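Local coordinates for carbon dioxide concentrating mechanism protein (Nostoc sp., PDB 4N8X) that probably forms the pentameric vertices of the carboxysome shell, the polyhedral compartment in which RuBisCO is sequestered, at residues A[60-64]-A[75-79]. Residue numbers count along the deposited sequence, not the author numbering.
Sequences RGSAA and VDAAV
Strand 55-60 ends at R60, which faces A77, the first residue of strand 77-88, as an antiparallel non-hydrogen-bonded pair with CA atoms 4.3 Å apart. G61 (phi 81°, psi -157°) then turns the chain out of the sheet into helical phi/psi at 62-64, closed by a hydrogen bond from A64 N to G61 O at 2.9 Å. G61 N donates a hydrogen bond to D76 O at 2.7 Å, and R60 CA makes a CA-H...O contact with the same D76 O at 3.1 Å. The turn brings A64 CB over the start of strand 77-88, 3.6 Å from A78 CB and 3.5 Å from A77 N, and 4.3 Å from V75 CG2 in the loop before it. In the CcmL/EutN beta barrel this strand junction lies at a subunit interface of the homopentamer. R60, chi1 t, extends over A77, its CD 3.9 Å from A77 CB, so that NH2 reaches OD2 of D76 (chi1 p) at 2.8 Å in a salt bridge with weak hydrogen-bond geometry; the stronger partner of D76 OD2 is R60 N of a neighbouring subunit, whose M1 N hydrogen-bonds OD1.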
# COMPACT_ATOMS: atom_id res chain seq x y z
N ARG A 60 -2.90 -5.90 -6.91
CA ARG A 60 -3.59 -5.23 -5.78
C ARG A 60 -3.63 -3.73 -5.98
O ARG A 60 -2.84 -3.17 -6.77
CB ARG A 60 -2.96 -5.63 -4.40
CG ARG A 60 -3.71 -5.11 -3.08
CD ARG A 60 -4.47 -6.19 -2.18
NE ARG A 60 -5.38 -5.60 -1.16
CZ ARG A 60 -6.08 -6.26 -0.20
NH1 ARG A 60 -6.02 -7.59 -0.04
NH2 ARG A 60 -6.87 -5.56 0.62
N GLY A 61 -4.56 -3.06 -5.30
CA GLY A 61 -4.68 -1.61 -5.41
C GLY A 61 -5.47 -1.26 -6.66
O GLY A 61 -6.20 -2.10 -7.18
N SER A 62 -5.29 -0.04 -7.17
CA SER A 62 -6.03 0.45 -8.36
C SER A 62 -5.78 -0.42 -9.60
O SER A 62 -6.61 -0.44 -10.51
CB SER A 62 -5.74 1.94 -8.67
OG SER A 62 -4.35 2.18 -8.90
N ALA A 63 -4.67 -1.16 -9.64
CA ALA A 63 -4.44 -2.13 -10.72
C ALA A 63 -5.67 -3.05 -10.89
O ALA A 63 -6.00 -3.46 -11.98
CB ALA A 63 -3.20 -2.99 -10.42
N ALA A 64 -6.32 -3.40 -9.79
CA ALA A 64 -7.38 -4.40 -9.87
C ALA A 64 -8.57 -3.81 -10.58
O ALA A 64 -9.46 -4.54 -11.02
CB ALA A 64 -7.77 -4.91 -8.48
N VAL A 75 -12.83 -2.94 -5.62
CA VAL A 75 -12.02 -4.13 -5.56
C VAL A 75 -10.57 -3.65 -5.51
O VAL A 75 -10.17 -2.74 -6.23
CB VAL A 75 -12.26 -5.02 -6.77
CG1 VAL A 75 -13.73 -5.43 -6.80
CG2 VAL A 75 -11.95 -4.27 -8.03
N ASP A 76 -9.80 -4.25 -4.61
CA ASP A 76 -8.42 -3.83 -4.47
C ASP A 76 -7.52 -5.02 -4.68
O ASP A 76 -6.34 -4.94 -4.38
CB ASP A 76 -8.19 -3.23 -3.07
CG ASP A 76 -8.59 -4.19 -1.95
OD1 ASP A 76 -8.96 -5.35 -2.25
OD2 ASP A 76 -8.53 -3.78 -0.76
N ALA A 77 -8.11 -6.12 -5.17
CA ALA A 77 -7.36 -7.36 -5.48
C ALA A 77 -8.11 -8.14 -6.53
O ALA A 77 -9.34 -8.31 -6.41
CB ALA A 77 -7.10 -8.25 -4.21
N ALA A 78 -7.40 -8.50 -7.60
CA ALA A 78 -7.97 -9.19 -8.74
C ALA A 78 -7.02 -10.30 -9.24
O ALA A 78 -5.79 -10.13 -9.24
CB ALA A 78 -8.33 -8.17 -9.90
N VAL A 79 -7.61 -11.41 -9.67
CA VAL A 79 -6.86 -12.44 -10.37
C VAL A 79 -6.57 -11.98 -11.79
O VAL A 79 -7.46 -11.55 -12.50
CB VAL A 79 -7.63 -13.77 -10.32
CG1 VAL A 79 -6.98 -14.81 -11.24
CG2 VAL A 79 -7.70 -14.28 -8.88